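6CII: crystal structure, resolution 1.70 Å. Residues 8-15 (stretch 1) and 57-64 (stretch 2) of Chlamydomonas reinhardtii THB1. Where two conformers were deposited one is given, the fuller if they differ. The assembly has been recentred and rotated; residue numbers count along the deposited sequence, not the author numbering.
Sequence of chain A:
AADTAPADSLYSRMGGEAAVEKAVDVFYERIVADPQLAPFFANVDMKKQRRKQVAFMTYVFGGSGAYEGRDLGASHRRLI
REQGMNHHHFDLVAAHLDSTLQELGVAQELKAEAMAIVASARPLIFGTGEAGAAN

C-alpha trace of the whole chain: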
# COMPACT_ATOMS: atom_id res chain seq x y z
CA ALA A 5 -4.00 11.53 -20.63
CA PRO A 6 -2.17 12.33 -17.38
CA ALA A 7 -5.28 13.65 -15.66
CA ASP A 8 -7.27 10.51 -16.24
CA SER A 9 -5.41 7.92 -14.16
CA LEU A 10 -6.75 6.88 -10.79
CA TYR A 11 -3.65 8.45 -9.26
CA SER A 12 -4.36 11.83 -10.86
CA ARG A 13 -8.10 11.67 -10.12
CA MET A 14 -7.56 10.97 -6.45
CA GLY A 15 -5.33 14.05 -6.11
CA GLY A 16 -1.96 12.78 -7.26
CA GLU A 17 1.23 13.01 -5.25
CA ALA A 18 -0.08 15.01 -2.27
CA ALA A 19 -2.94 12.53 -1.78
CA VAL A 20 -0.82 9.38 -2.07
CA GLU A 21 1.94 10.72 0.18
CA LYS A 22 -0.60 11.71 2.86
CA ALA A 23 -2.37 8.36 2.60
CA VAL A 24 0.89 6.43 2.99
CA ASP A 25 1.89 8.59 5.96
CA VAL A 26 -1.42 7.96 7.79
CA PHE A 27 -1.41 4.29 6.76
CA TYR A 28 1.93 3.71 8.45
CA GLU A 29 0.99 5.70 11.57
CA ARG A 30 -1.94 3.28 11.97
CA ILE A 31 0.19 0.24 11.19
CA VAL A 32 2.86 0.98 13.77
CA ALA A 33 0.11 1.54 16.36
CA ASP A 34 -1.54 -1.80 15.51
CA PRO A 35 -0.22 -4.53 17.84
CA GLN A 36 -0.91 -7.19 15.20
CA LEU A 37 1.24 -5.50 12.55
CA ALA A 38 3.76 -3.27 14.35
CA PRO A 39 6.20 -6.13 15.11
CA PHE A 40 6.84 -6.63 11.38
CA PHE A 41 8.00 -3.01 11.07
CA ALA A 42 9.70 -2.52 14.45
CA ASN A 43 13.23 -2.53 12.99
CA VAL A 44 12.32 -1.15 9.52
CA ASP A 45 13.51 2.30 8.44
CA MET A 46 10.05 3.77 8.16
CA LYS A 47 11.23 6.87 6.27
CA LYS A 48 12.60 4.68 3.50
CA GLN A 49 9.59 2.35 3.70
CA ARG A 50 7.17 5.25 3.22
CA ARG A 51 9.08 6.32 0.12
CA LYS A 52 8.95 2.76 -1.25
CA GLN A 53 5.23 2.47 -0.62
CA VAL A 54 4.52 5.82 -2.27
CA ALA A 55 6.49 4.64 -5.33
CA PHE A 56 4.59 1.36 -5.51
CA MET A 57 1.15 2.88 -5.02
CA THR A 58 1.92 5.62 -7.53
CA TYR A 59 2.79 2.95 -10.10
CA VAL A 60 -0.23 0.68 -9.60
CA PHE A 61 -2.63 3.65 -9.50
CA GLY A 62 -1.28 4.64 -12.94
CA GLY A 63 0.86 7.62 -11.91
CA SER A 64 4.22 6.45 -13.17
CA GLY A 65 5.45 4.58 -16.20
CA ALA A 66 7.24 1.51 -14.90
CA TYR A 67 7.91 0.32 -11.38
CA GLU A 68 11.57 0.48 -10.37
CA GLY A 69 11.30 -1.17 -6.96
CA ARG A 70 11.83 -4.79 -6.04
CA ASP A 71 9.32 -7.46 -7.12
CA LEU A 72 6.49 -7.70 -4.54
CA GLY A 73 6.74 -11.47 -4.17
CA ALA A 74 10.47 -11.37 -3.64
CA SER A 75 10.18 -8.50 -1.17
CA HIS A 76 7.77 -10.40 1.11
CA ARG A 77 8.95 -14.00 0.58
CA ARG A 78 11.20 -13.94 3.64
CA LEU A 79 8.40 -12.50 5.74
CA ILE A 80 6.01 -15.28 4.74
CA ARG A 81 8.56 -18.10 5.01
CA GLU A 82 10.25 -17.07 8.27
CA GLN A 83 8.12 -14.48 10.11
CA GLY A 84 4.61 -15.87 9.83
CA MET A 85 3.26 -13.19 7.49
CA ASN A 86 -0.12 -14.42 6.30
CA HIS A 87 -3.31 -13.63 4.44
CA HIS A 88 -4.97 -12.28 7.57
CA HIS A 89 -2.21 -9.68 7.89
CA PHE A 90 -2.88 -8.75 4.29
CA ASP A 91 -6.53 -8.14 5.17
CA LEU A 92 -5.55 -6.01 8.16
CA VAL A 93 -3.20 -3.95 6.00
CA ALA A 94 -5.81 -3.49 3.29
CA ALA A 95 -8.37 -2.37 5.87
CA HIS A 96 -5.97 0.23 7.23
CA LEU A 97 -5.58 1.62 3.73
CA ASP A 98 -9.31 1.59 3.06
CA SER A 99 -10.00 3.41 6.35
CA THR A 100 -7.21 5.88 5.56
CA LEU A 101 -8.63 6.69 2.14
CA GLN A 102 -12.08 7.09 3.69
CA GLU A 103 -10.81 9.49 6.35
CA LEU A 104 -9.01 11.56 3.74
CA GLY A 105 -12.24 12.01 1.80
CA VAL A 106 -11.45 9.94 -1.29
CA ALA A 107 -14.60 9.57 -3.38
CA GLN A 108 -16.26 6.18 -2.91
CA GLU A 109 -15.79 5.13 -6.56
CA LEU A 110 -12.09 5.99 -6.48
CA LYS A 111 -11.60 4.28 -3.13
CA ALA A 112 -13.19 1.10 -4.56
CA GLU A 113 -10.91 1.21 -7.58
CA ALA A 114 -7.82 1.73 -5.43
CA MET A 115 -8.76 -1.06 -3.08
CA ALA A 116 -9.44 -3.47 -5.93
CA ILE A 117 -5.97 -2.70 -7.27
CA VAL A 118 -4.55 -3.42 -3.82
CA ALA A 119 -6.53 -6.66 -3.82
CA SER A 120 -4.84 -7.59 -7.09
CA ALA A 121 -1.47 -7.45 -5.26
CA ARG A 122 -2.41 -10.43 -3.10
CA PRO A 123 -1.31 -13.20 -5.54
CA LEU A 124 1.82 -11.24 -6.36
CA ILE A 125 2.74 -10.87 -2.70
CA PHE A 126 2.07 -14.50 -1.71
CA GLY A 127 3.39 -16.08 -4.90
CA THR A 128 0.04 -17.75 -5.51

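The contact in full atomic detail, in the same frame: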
# COMPACT_ATOMS: atom_id res chain seq x y z
N ASP A 8 -6.16 11.44 -16.27
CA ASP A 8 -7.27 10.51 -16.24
C ASP A 8 -6.95 9.23 -15.47
O ASP A 8 -7.86 8.43 -15.24
CB ASP A 8 -7.72 10.22 -17.67
CG ASP A 8 -8.38 11.45 -18.33
OD1 ASP A 8 -8.51 12.50 -17.65
OD2 ASP A 8 -8.75 11.36 -19.50
N SER A 9 -5.72 9.07 -14.99
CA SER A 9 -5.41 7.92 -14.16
C SER A 9 -6.09 8.04 -12.81
O SER A 9 -6.48 9.13 -12.37
CB SER A 9 -3.90 7.80 -13.92
OG SER A 9 -3.43 8.92 -13.18
N LEU A 10 -6.22 6.89 -12.15
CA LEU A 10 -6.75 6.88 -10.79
C LEU A 10 -5.91 7.76 -9.89
O LEU A 10 -6.44 8.56 -9.12
CB LEU A 10 -6.78 5.45 -10.26
CG LEU A 10 -7.10 5.32 -8.77
CD1 LEU A 10 -8.53 5.80 -8.48
CD2 LEU A 10 -6.87 3.88 -8.29
N TYR A 11 -4.59 7.60 -9.98
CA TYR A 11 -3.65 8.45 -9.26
C TYR A 11 -3.98 9.93 -9.42
O TYR A 11 -4.12 10.65 -8.43
CB TYR A 11 -2.26 8.16 -9.79
CG TYR A 11 -1.15 9.00 -9.21
CD1 TYR A 11 -0.60 10.06 -9.95
CD2 TYR A 11 -0.59 8.69 -7.98
CE1 TYR A 11 0.47 10.80 -9.44
CE2 TYR A 11 0.48 9.42 -7.46
CZ TYR A 11 0.99 10.47 -8.20
OH TYR A 11 2.07 11.19 -7.74
N SER A 12 -4.08 10.41 -10.67
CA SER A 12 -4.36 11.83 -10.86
C SER A 12 -5.73 12.20 -10.31
O SER A 12 -5.88 13.26 -9.68
CB SER A 12 -4.24 12.19 -12.34
OG SER A 12 -2.91 11.96 -12.72
N ARG A 13 -6.73 11.35 -10.53
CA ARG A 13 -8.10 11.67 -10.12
C ARG A 13 -8.24 11.72 -8.61
O ARG A 13 -9.07 12.47 -8.08
CB ARG A 13 -9.05 10.66 -10.73
CG ARG A 13 -9.20 10.83 -12.27
CD ARG A 13 -10.14 9.81 -12.93
NE ARG A 13 -9.56 8.47 -13.03
CZ ARG A 13 -10.04 7.41 -12.38
NH1 ARG A 13 -11.11 7.53 -11.61
NH2 ARG A 13 -9.48 6.21 -12.52
N MET A 14 -7.44 10.94 -7.89
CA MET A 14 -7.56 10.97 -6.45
C MET A 14 -6.77 12.12 -5.83
O MET A 14 -6.82 12.29 -4.61
CB MET A 14 -7.14 9.62 -5.85
CG MET A 14 -5.67 9.24 -6.00
SD MET A 14 -5.35 7.48 -5.64
CE MET A 14 -6.51 7.19 -4.30
N GLY A 15 -6.09 12.93 -6.64
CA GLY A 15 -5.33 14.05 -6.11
C GLY A 15 -3.83 13.91 -6.27
O GLY A 15 -3.09 14.78 -5.79
N MET A 57 2.53 2.47 -4.84
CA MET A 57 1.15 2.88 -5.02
C MET A 57 1.00 3.81 -6.21
O MET A 57 0.02 3.71 -6.97
CB MET A 57 0.63 3.56 -3.75
CG MET A 57 0.61 2.64 -2.56
SD MET A 57 -0.74 1.47 -2.72
CE MET A 57 -0.58 0.54 -1.20
N THR A 58 1.95 4.72 -6.38
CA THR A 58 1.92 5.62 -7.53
C THR A 58 1.90 4.83 -8.83
O THR A 58 1.11 5.13 -9.74
CB THR A 58 3.14 6.53 -7.46
OG1 THR A 58 3.08 7.36 -6.29
CG2 THR A 58 3.21 7.42 -8.68
N TYR A 59 2.74 3.81 -8.92
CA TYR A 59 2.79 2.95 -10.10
C TYR A 59 1.47 2.22 -10.33
O TYR A 59 0.90 2.28 -11.43
CB TYR A 59 3.95 1.95 -9.96
CG TYR A 59 3.91 0.86 -11.01
CD1 TYR A 59 4.11 1.16 -12.34
CD2 TYR A 59 3.61 -0.44 -10.66
CE1 TYR A 59 4.07 0.19 -13.31
CE2 TYR A 59 3.56 -1.45 -11.63
CZ TYR A 59 3.79 -1.12 -12.95
OH TYR A 59 3.74 -2.09 -13.92
N VAL A 60 0.96 1.50 -9.31
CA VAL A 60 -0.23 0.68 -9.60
C VAL A 60 -1.48 1.52 -9.75
O VAL A 60 -2.46 1.05 -10.35
CB VAL A 60 -0.48 -0.41 -8.55
CG1 VAL A 60 0.71 -1.39 -8.55
CG2 VAL A 60 -0.75 0.19 -7.15
N PHE A 61 -1.51 2.75 -9.23
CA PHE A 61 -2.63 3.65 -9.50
C PHE A 61 -2.46 4.40 -10.82
O PHE A 61 -3.28 5.26 -11.12
CB PHE A 61 -2.82 4.65 -8.34
CG PHE A 61 -3.16 4.00 -6.99
CD1 PHE A 61 -3.65 2.70 -6.92
CD2 PHE A 61 -3.00 4.70 -5.80
CE1 PHE A 61 -3.95 2.12 -5.70
CE2 PHE A 61 -3.32 4.11 -4.57
CZ PHE A 61 -3.78 2.81 -4.54
N GLY A 62 -1.44 4.07 -11.61
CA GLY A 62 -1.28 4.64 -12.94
C GLY A 62 -0.54 5.96 -13.02
O GLY A 62 -0.65 6.65 -14.04
N GLY A 63 0.18 6.34 -11.98
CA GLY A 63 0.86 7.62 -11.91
C GLY A 63 2.30 7.62 -12.33
O GLY A 63 2.94 8.69 -12.34
N SER A 64 2.86 6.47 -12.66
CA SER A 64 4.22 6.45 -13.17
C SER A 64 4.31 5.35 -14.22
O SER A 64 3.45 4.47 -14.30
CB SER A 64 5.23 6.24 -12.05
OG SER A 64 5.03 4.99 -11.42
O HOH W 1 -1.18 9.55 -14.58
O HOH W 2 -5.43 4.47 -13.48
O HOH W 3 3.35 10.02 -5.81

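Stretch 1 is a short helix, residues 10-13, entered through Ser 9 and left through Gly 15; stretch 2 carries the last turn of a longer helix, 57-60, and the glycine-rich chain after it. The start of the first helix meets the end of the second, with CA atoms 4.9 Å apart at Tyr 11 and Phe 61. Amides in a first helical turn lack partners within their own helix, and carbonyls at a helix end are likewise free, so the two ends complement each other: Tyr 11 N donates to Phe 61 O (2.9 Å, 160°), the one direct hydrogen bond across the contact. Water 2 extends the link, accepting from Leu 10 N (2.9 Å) and donating to Phe 61 O (3.3 Å). Ser 9, at the N-cap, accepts from Ser 12 N through OG (3.0 Å); the same OG lies 2.7 Å from water 1, which donates to Gly 62 O (3.0 Å).

Phe 61 is the buried apolar centre. Its CB packs on Tyr 11 CB (3.8 Å), while the ring receives Leu 10, CD2 to CD1 of Phe 61 at 3.7 Å, and the flexible thioether of Met 14, SD to CD2 of Phe 61 at 3.6 Å, both obliquely. Tyr 11, with chi1 t, lays its ring along stretch 2. Thr 58 CG2 sits over one face, 4.0 Å from the centroid of the Tyr 11 ring, and water 3 joins the polar ends, 2.6 Å from Tyr 11 OH and donating to Thr 58 OG1 (2.7 Å). Gly 63 CA approaches Tyr 11 CD1 to 3.5 Å; a CB there would clash with that atom at 2.4 Å. Gly 62 has positive phi, where a CB would jam against the preceding carbonyl and crowd Ser 9 CB. Together the stretches bury 351 Å².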